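Local structure of glucose-6-phosphate dehydrogenase (Trypanosoma cruzi, 5AQ1) at residues B[274-279]-B[296-301]. The protein catalyses the NADP-dependent oxidation of glucose 6-phosphate to 6-phosphogluconolactone, the entry step of the oxidative pentose phosphate pathway. Residues are numbered along the deposited sequence; the frame is centred on the assembly and turned at random.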
loop_
_atom_site.group_PDB
_atom_site.type_symbol
_atom_site.label_atom_id
_atom_site.label_comp_id
_atom_site.label_asym_id
_atom_site.label_seq_id
_atom_site.Cartn_x
_atom_site.Cartn_y
_atom_site.Cartn_z
ATOM N N LEU B 274 -29.984 -4.921 -1.131
ATOM C CA LEU B 274 -28.653 -5.045 -1.721
ATOM C C LEU B 274 -27.868 -3.731 -1.679
ATOM O O LEU B 274 -26.635 -3.750 -1.621
ATOM C CB LEU B 274 -28.746 -5.577 -3.155
ATOM C CG LEU B 274 -29.531 -6.883 -3.349
ATOM C CD1 LEU B 274 -29.261 -7.452 -4.736
ATOM C CD2 LEU B 274 -29.208 -7.925 -2.285
ATOM N N THR B 275 -28.573 -2.604 -1.700
ATOM C CA THR B 275 -27.935 -1.302 -1.525
ATOM C C THR B 275 -27.447 -1.126 -0.085
ATOM O O THR B 275 -26.412 -0.510 0.151
ATOM C CB THR B 275 -28.890 -0.155 -1.910
ATOM O OG1 THR B 275 -29.290 -0.311 -3.274
ATOM C CG2 THR B 275 -28.214 1.210 -1.739
ATOM N N GLN B 276 -28.190 -1.666 0.876
ATOM C CA GLN B 276 -27.742 -1.684 2.271
ATOM C C GLN B 276 -26.434 -2.460 2.398
ATOM O O GLN B 276 -25.474 -1.989 3.012
ATOM C CB GLN B 276 -28.805 -2.311 3.179
ATOM C CG GLN B 276 -29.909 -1.356 3.599
ATOM C CD GLN B 276 -29.420 -0.263 4.526
ATOM O OE1 GLN B 276 -28.373 -0.391 5.166
ATOM N NE2 GLN B 276 -30.179 0.823 4.608
ATOM N N ILE B 277 -26.410 -3.653 1.810
ATOM C CA ILE B 277 -25.199 -4.467 1.772
ATOM C C ILE B 277 -24.078 -3.709 1.057
ATOM O O ILE B 277 -22.947 -3.680 1.537
ATOM C CB ILE B 277 -25.459 -5.836 1.100
ATOM C CG1 ILE B 277 -26.302 -6.714 2.029
ATOM C CG2 ILE B 277 -24.152 -6.543 0.772
ATOM C CD1 ILE B 277 -26.938 -7.905 1.350
ATOM N N LEU B 278 -24.404 -3.088 -0.074
ATOM C CA LEU B 278 -23.431 -2.288 -0.820
ATOM C C LEU B 278 -22.781 -1.232 0.068
ATOM O O LEU B 278 -21.558 -1.077 0.058
ATOM C CB LEU B 278 -24.091 -1.607 -2.023
ATOM C CG LEU B 278 -23.233 -0.612 -2.809
ATOM C CD1 LEU B 278 -21.998 -1.287 -3.388
ATOM C CD2 LEU B 278 -24.055 0.030 -3.913
ATOM N N SER B 279 -23.605 -0.521 0.837
ATOM C CA SER B 279 -23.123 0.571 1.680
ATOM C C SER B 279 -22.194 0.067 2.777
ATOM O O SER B 279 -21.193 0.708 3.086
ATOM C CB SER B 279 -24.290 1.344 2.299
ATOM O OG SER B 279 -24.947 0.579 3.293
ATOM N N ASP B 296 -23.727 7.722 9.309
ATOM C CA ASP B 296 -23.081 8.808 8.573
ATOM C C ASP B 296 -22.224 8.261 7.435
ATOM O O ASP B 296 -22.308 8.746 6.311
ATOM C CB ASP B 296 -22.210 9.669 9.501
ATOM C CG ASP B 296 -23.012 10.704 10.288
ATOM O OD1 ASP B 296 -24.259 10.679 10.256
ATOM O OD2 ASP B 296 -22.375 11.550 10.946
ATOM N N GLU B 297 -21.412 7.244 7.724
ATOM C CA GLU B 297 -20.529 6.669 6.706
ATOM C C GLU B 297 -21.303 5.978 5.592
ATOM O O GLU B 297 -20.893 6.018 4.431
ATOM C CB GLU B 297 -19.532 5.681 7.324
ATOM C CG GLU B 297 -18.524 6.296 8.285
ATOM C CD GLU B 297 -17.710 7.429 7.682
ATOM O OE1 GLU B 297 -17.527 7.466 6.446
ATOM O OE2 GLU B 297 -17.236 8.282 8.456
ATOM N N LYS B 298 -22.415 5.341 5.945
ATOM C CA LYS B 298 -23.261 4.681 4.955
ATOM C C LYS B 298 -23.877 5.708 4.003
ATOM O O LYS B 298 -23.902 5.496 2.795
ATOM C CB LYS B 298 -24.351 3.853 5.638
ATOM C CG LYS B 298 -23.811 2.672 6.430
ATOM C CD LYS B 298 -24.869 2.046 7.324
ATOM C CE LYS B 298 -25.835 1.186 6.530
ATOM N NZ LYS B 298 -26.955 0.685 7.373
ATOM N N VAL B 299 -24.345 6.828 4.548
ATOM C CA VAL B 299 -24.897 7.903 3.729
ATOM C C VAL B 299 -23.813 8.512 2.847
ATOM O O VAL B 299 -24.040 8.769 1.666
ATOM C CB VAL B 299 -25.532 9.021 4.587
ATOM C CG1 VAL B 299 -25.938 10.207 3.721
ATOM C CG2 VAL B 299 -26.744 8.497 5.339
ATOM N N GLN B 300 -22.644 8.745 3.438
ATOM C CA GLN B 300 -21.519 9.374 2.748
ATOM C C GLN B 300 -21.149 8.632 1.468
ATOM O O GLN B 300 -21.007 9.249 0.417
ATOM C CB GLN B 300 -20.315 9.438 3.692
ATOM C CG GLN B 300 -19.052 10.067 3.119
ATOM C CD GLN B 300 -19.255 11.490 2.652
ATOM O OE1 GLN B 300 -20.096 12.201 3.181
ATOM N NE2 GLN B 300 -18.484 11.912 1.658
ATOM N N VAL B 301 -21.002 7.313 1.564
ATOM C CA VAL B 301 -20.601 6.500 0.416
ATOM C C VAL B 301 -21.720 6.357 -0.619
ATOM O O VAL B 301 -21.454 6.362 -1.823
ATOM C CB VAL B 301 -20.042 5.110 0.836
ATOM C CG1 VAL B 301 -21.135 4.179 1.346
ATOM C CG2 VAL B 301 -19.307 4.460 -0.327
#
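Ser279 and Lys298 mark the closest backbone approach, CA to CA 5.3 Å, where helix segments 274-279 and 296-301 pass nearly at right angles, their axes 9.9 Å apart and their directions 103° from each other. The main polar link is made by side chains from the two helices. Lys298 NZ donates a hydrogen bond of 2.8 Å to Gln276 OE1. The ammonium lies in the carbonyl plane of the amide, on a lone pair of OE1, with a C=O...N angle of 142°. The two side chains meet roughly at a right angle. The lysine chain is extended as far as CD and then bends at chi3 (77°), which turns CE and NZ toward the amide oxygen. On its way it runs alongside Ser279, whose OG lies 3.4 Å from Lys298 CE. Ser279 OG does not bond the lysine. Its first torsion turns it back over its own helix, where it donates to Gln276 O at 2.6 Å, tilted from that carbonyl plane. Further along, the Val301 CG1 methyl makes a van der Waals contact with Ser279 O at 3.9 Å. Glu462 of helix 460-479 joins the group. The contact ties helix 264-282, which packs on strand 240-248 of the large mixed sheet, to helix 291-302, where Glu297 and Asp296 form salt bridges with Arg287 of the second subunit. It lies in the C-terminal domain, with the Gln276 side chain about 11 Å from the bound glucose 6-phosphate, outside the sugar pocket. Gln276 OE1 and Glu462 OE2 both pair with Lys298 NZ, and the same OE2 accepts from Gln276 NE2. In this buried setting the carboxylate would be expected to favour a charged lysine.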